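Local coordinates for protein anopheles gambiae adenosine kinase (Anopheles gambiae, PDB 3LOO) that catalyses the phosphorylation of adenosine to AMP, as an adenosine kinase of the pfkB carbohydrate kinase family, at residues 23-28 / 326-331; 249-254 / 260-265. All coordinates share one frame; numbering follows the deposited sequence.

Interaction 1 (23-28 / 326-331); sequences DGMLVG and QLLQSR
Leu328 drives its CD2 methyl against Met25 and Leu26, joining the C-terminal end of helix 315-328 to the start of strand 26-29, an inner strand of the large, mainly parallel sheet of the pfkB-type alpha/beta fold, between strands 100-107 and 179-183. Three apolar side chains make the whole contact. The branched tip of Leu328 reaches both residues with a single methyl: CD2 lies 3.8 Å from CB of Leu26 and 4.0 Å from CE of Met25.

The two partners meet it differently. Leu26 makes the contact with CB, the root of its side chain, and its side chain also touches Leu87 of helix 82-94 and Phe179 of strand 179-183. Met25 stands just before the strand; its unbranched chain runs out straight and then bends at the sulfur (chi3 -72°), which swings the terminal methyl obliquely across Leu328. A flexible thioether suits this place, where a helix end and loop residue Thr99 gather. Leu94 and Phe179 also pack on Leu328, keeping it buried. The helix ends in a Schellman motif, with Ser330 at positive phi as the C-prime residue: Ser330 N bonds to Leu327 O at 3.0 Å, and Arg331 N closes the wider turn onto Gln326 O, also at 3.0 Å.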
loop_
_atom_site.group_PDB
_atom_site.type_symbol
_atom_site.label_atom_id
_atom_site.label_comp_id
_atom_site.label_asym_id
_atom_site.label_seq_id
_atom_site.Cartn_x
_atom_site.Cartn_y
_atom_site.Cartn_z
ATOM N N ASP A 23 10.856 -16.652 9.577
ATOM C CA ASP A 23 9.442 -16.402 9.372
ATOM C C ASP A 23 8.996 -15.145 10.149
ATOM O O ASP A 23 9.477 -14.846 11.245
ATOM C CB ASP A 23 8.567 -17.588 9.811
ATOM C CG ASP A 23 8.785 -18.867 8.974
ATOM O OD1 ASP A 23 9.454 -18.849 7.931
ATOM O OD2 ASP A 23 8.267 -19.898 9.409
ATOM N N GLY A 24 8.062 -14.412 9.574
ATOM C CA GLY A 24 7.415 -13.331 10.308
ATOM C C GLY A 24 8.300 -12.131 10.627
ATOM O O GLY A 24 8.075 -11.458 11.611
ATOM N N MET A 25 9.274 -11.817 9.783
ATOM C CA MET A 25 10.043 -10.589 10.019
ATOM C C MET A 25 9.232 -9.284 9.772
ATOM O O MET A 25 9.491 -8.245 10.408
ATOM C CB MET A 25 11.301 -10.576 9.161
ATOM C CG MET A 25 12.173 -11.835 9.376
ATOM S SD MET A 25 13.652 -11.752 8.419
ATOM C CE MET A 25 13.166 -11.979 6.760
ATOM N N LEU A 26 8.279 -9.352 8.829
ATOM C CA LEU A 26 7.539 -8.177 8.369
ATOM C C LEU A 26 6.063 -8.429 8.650
ATOM O O LEU A 26 5.551 -9.485 8.298
ATOM C CB LEU A 26 7.766 -8.013 6.866
ATOM C CG LEU A 26 6.851 -7.032 6.117
ATOM C CD1 LEU A 26 6.988 -5.596 6.678
ATOM C CD2 LEU A 26 7.194 -7.054 4.627
ATOM N N VAL A 27 5.393 -7.510 9.345
ATOM C CA VAL A 27 3.938 -7.554 9.367
ATOM C C VAL A 27 3.336 -6.344 8.664
ATOM O O VAL A 27 3.809 -5.229 8.841
ATOM C CB VAL A 27 3.240 -7.900 10.723
ATOM C CG1 VAL A 27 4.158 -8.362 11.796
ATOM C CG2 VAL A 27 2.184 -6.839 11.175
ATOM N N GLY A 28 2.336 -6.626 7.827
ATOM C CA GLY A 28 1.585 -5.626 7.093
ATOM C C GLY A 28 0.142 -5.650 7.535
ATOM O O GLY A 28 -0.425 -6.705 7.735
ATOM N N GLN A 326 14.494 -5.871 0.011
ATOM C CA GLN A 326 15.899 -5.565 0.261
ATOM C C GLN A 326 16.129 -5.099 1.676
ATOM O O GLN A 326 17.190 -5.363 2.239
ATOM C CB GLN A 326 16.455 -4.555 -0.743
ATOM C CG GLN A 326 16.414 -5.083 -2.171
ATOM C CD GLN A 326 16.997 -6.499 -2.313
ATOM O OE1 GLN A 326 17.959 -6.865 -1.639
ATOM N NE2 GLN A 326 16.414 -7.293 -3.199
ATOM N N LEU A 327 15.130 -4.422 2.252
ATOM C CA LEU A 327 15.234 -3.885 3.599
ATOM C C LEU A 327 15.370 -5.038 4.593
ATOM O O LEU A 327 16.164 -4.956 5.537
ATOM C CB LEU A 327 13.979 -3.060 3.957
ATOM C CG LEU A 327 14.036 -2.303 5.288
ATOM C CD1 LEU A 327 15.062 -1.159 5.223
ATOM C CD2 LEU A 327 12.645 -1.748 5.738
ATOM N N LEU A 328 14.573 -6.086 4.375
ATOM C CA LEU A 328 14.595 -7.297 5.190
ATOM C C LEU A 328 15.952 -8.018 5.117
ATOM O O LEU A 328 16.331 -8.683 6.055
ATOM C CB LEU A 328 13.429 -8.245 4.821
ATOM C CG LEU A 328 12.122 -8.051 5.624
ATOM C CD1 LEU A 328 11.608 -6.614 5.578
ATOM C CD2 LEU A 328 11.026 -9.009 5.146
ATOM N N GLN A 329 16.671 -7.851 4.006
ATOM C CA GLN A 329 17.994 -8.423 3.815
ATOM C C GLN A 329 19.089 -7.434 4.224
ATOM O O GLN A 329 20.223 -7.581 3.778
ATOM C CB GLN A 329 18.152 -8.822 2.344
ATOM C CG GLN A 329 17.177 -9.924 1.945
ATOM C CD GLN A 329 17.337 -10.355 0.529
ATOM O OE1 GLN A 329 16.748 -9.783 -0.398
ATOM N NE2 GLN A 329 18.124 -11.386 0.337
ATOM N N SER A 330 18.724 -6.430 5.043
ATOM C CA SER A 330 19.614 -5.357 5.520
ATOM C C SER A 330 20.429 -4.625 4.460
ATOM O O SER A 330 21.551 -4.220 4.745
ATOM C CB SER A 330 20.613 -5.857 6.590
ATOM O OG SER A 330 19.994 -6.689 7.539
ATOM N N ARG A 331 19.910 -4.454 3.252
ATOM C CA ARG A 331 20.670 -3.727 2.236
ATOM C C ARG A 331 20.500 -2.230 2.463
ATOM O O ARG A 331 19.608 -1.831 3.213
ATOM C CB ARG A 331 20.216 -4.149 0.849
ATOM C CG ARG A 331 20.224 -5.685 0.705
ATOM C CD ARG A 331 21.655 -6.268 0.690
ATOM N NE ARG A 331 21.922 -6.766 -0.664
ATOM C CZ ARG A 331 22.785 -6.249 -1.531
ATOM N NH1 ARG A 331 23.544 -5.212 -1.215
ATOM N NH2 ARG A 331 22.892 -6.796 -2.730
#

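Interaction 2 (249-254 / 260-265); sequences FNYGTE and GKRIAA
A helix-loop-helix connection is closed here by an arginine laid over a tyrosine ring: Tyr251, in the link that follows helix 239-248, meets Arg262 and Ile263 of the next helix, 256-264. The link begins with a Schellman motif in which Asn250 adopts positive phi, and Tyr251 follows directly, its side chain directed at the second helix.

Arg262 covers one face of the ring with two parts of its length. Its CB sits over the phenol end in a CH-pi contact, 4.0 Å from the ring centroid and 30° off the normal, and lies 3.6 Å from Tyr251 CE2. The chain then bends at chi2 (-89°) and again at chi3, folding back so that NE stands above the ring near its rim and the guanidinium overhangs the CD1 edge, with NH2 3.1 Å from CD1. The two planes are inclined by 41°, so this is no parallel stack. Arginine fits this partly solvent-facing place because its aliphatic root can pack on an aromatic face while its charge stays near the surface; NH1 also has a long, weak ion pair with Glu258.

Phe249 CB lies over the opposite face of the ring, 3.7 Å above its plane and offset toward the rim, and Ile263 CG1 comes to the edge, 4.2 Å from CE2. An apolar isoleucine suits this buried position, where it also touches Leu245 of helix 239-248 and Val277 of strand 276-281. Tyr251 itself rests on Leu245 and Ala246, so the contact ties the two successive helices together beside that strand of the large sheet.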
loop_
_atom_site.group_PDB
_atom_site.type_symbol
_atom_site.label_atom_id
_atom_site.label_comp_id
_atom_site.label_asym_id
_atom_site.label_seq_id
_atom_site.Cartn_x
_atom_site.Cartn_y
_atom_site.Cartn_z
ATOM N N PHE A 249 -1.615 20.478 5.216
ATOM C CA PHE A 249 -0.679 20.904 6.237
ATOM C C PHE A 249 -0.227 22.345 6.007
ATOM O O PHE A 249 0.593 22.851 6.753
ATOM C CB PHE A 249 0.556 19.984 6.259
ATOM C CG PHE A 249 0.352 18.702 7.024
ATOM C CD1 PHE A 249 1.213 18.361 8.058
ATOM C CD2 PHE A 249 -0.665 17.815 6.682
ATOM C CE1 PHE A 249 1.056 17.152 8.762
ATOM C CE2 PHE A 249 -0.845 16.612 7.390
ATOM C CZ PHE A 249 0.013 16.283 8.426
ATOM N N ASN A 250 -0.732 22.974 4.947
ATOM C CA ASN A 250 -0.529 24.396 4.690
ATOM C C ASN A 250 0.922 24.760 4.418
ATOM O O ASN A 250 1.420 25.753 4.930
ATOM C CB ASN A 250 -1.092 25.240 5.845
ATOM C CG ASN A 250 -2.609 25.101 5.985
ATOM O OD1 ASN A 250 -3.364 25.167 4.989
ATOM N ND2 ASN A 250 -3.066 24.906 7.225
ATOM N N TYR A 251 1.587 23.962 3.594
ATOM C CA TYR A 251 2.985 24.214 3.287
ATOM C C TYR A 251 3.172 25.366 2.328
ATOM O O TYR A 251 4.220 25.982 2.323
ATOM C CB TYR A 251 3.682 22.942 2.768
ATOM C CG TYR A 251 3.933 21.925 3.856
ATOM C CD1 TYR A 251 3.747 22.261 5.208
ATOM C CD2 TYR A 251 4.409 20.638 3.550
ATOM C CE1 TYR A 251 3.995 21.346 6.217
ATOM C CE2 TYR A 251 4.680 19.712 4.565
ATOM C CZ TYR A 251 4.460 20.069 5.873
ATOM O OH TYR A 251 4.708 19.160 6.861
ATOM N N GLY A 252 2.145 25.655 1.539
ATOM C CA GLY A 252 2.184 26.723 0.551
ATOM C C GLY A 252 3.135 26.446 -0.592
ATOM O O GLY A 252 3.661 27.376 -1.211
ATOM N N THR A 253 3.381 25.172 -0.888
ATOM C CA THR A 253 4.275 24.837 -1.999
ATOM C C THR A 253 3.838 23.565 -2.694
ATOM O O THR A 253 3.227 22.696 -2.080
ATOM C CB THR A 253 5.755 24.682 -1.504
ATOM O OG1 THR A 253 6.596 24.363 -2.607
ATOM C CG2 THR A 253 5.882 23.574 -0.452
ATOM N N GLU A 254 4.173 23.450 -3.968
ATOM C CA GLU A 254 3.957 22.219 -4.699
ATOM C C GLU A 254 5.265 21.558 -5.116
ATOM O O GLU A 254 5.248 20.556 -5.814
ATOM C CB GLU A 254 3.033 22.442 -5.898
ATOM C CG GLU A 254 1.618 22.511 -5.439
ATOM C CD GLU A 254 0.617 22.712 -6.539
ATOM O OE1 GLU A 254 0.992 22.656 -7.731
ATOM O OE2 GLU A 254 -0.564 22.911 -6.192
ATOM N N GLY A 260 8.979 17.025 0.783
ATOM C CA GLY A 260 9.711 15.884 1.410
ATOM C C GLY A 260 10.561 16.269 2.609
ATOM O O GLY A 260 10.536 15.593 3.663
ATOM N N LYS A 261 11.299 17.380 2.473
ATOM C CA LYS A 261 12.144 17.886 3.562
ATOM C C LYS A 261 11.332 18.263 4.787
ATOM O O LYS A 261 11.721 17.927 5.904
ATOM C CB LYS A 261 12.995 19.083 3.102
ATOM C CG LYS A 261 13.951 18.747 1.962
ATOM C CD LYS A 261 14.459 20.030 1.266
ATOM C CE LYS A 261 15.815 19.778 0.667
ATOM N NZ LYS A 261 16.113 20.763 -0.430
ATOM N N ARG A 262 10.222 18.981 4.584
ATOM C CA ARG A 262 9.367 19.389 5.692
ATOM C C ARG A 262 8.791 18.173 6.414
ATOM O O ARG A 262 8.772 18.137 7.647
ATOM C CB ARG A 262 8.177 20.274 5.226
ATOM C CG ARG A 262 8.489 21.651 4.641
ATOM C CD ARG A 262 8.559 22.753 5.690
ATOM N NE ARG A 262 7.279 23.310 6.167
ATOM C CZ ARG A 262 6.569 24.291 5.570
ATOM N NH1 ARG A 262 6.925 24.822 4.390
ATOM N NH2 ARG A 262 5.461 24.719 6.149
ATOM N N ILE A 263 8.276 17.202 5.660
ATOM C CA ILE A 263 7.754 15.980 6.305
ATOM C C ILE A 263 8.879 15.234 7.074
ATOM O O ILE A 263 8.690 14.827 8.228
ATOM C CB ILE A 263 7.122 15.017 5.286
ATOM C CG1 ILE A 263 5.922 15.672 4.551
ATOM C CG2 ILE A 263 6.751 13.675 5.980
ATOM C CD1 ILE A 263 5.554 14.898 3.205
ATOM N N ALA A 264 10.030 15.079 6.421
ATOM C CA ALA A 264 11.173 14.353 7.004
ATOM C C ALA A 264 11.584 14.995 8.343
ATOM O O ALA A 264 11.963 14.281 9.273
ATOM C CB ALA A 264 12.358 14.303 6.051
ATOM N N ALA A 265 11.438 16.327 8.437
ATOM C CA ALA A 265 11.932 17.080 9.598
ATOM C C ALA A 265 10.965 17.119 10.757
ATOM O O ALA A 265 11.305 17.644 11.802
ATOM C CB ALA A 265 12.368 18.524 9.181
#

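Overall arrangement
Interactions 1 and 2 lie apart in the fold, with centres 29 Å from each other and nearest atoms about 16 Å apart, and they share no helix or strand. The first is buried and long-range, bringing residues from near the two ends of the chain together on an inner strand of the large sheet; the second is local, partly buried, and formed between a helix and the loop that precedes it, near strand 276-281 of the same sheet. Their chemistry follows this placing. Only aliphatic carbons, one of them the methionine methyl, meet in interaction 1, whereas interaction 2 sets a charged guanidinium and an aromatic ring at its outer side and an isoleucine toward the interior. Each lies near a Schellman helix end.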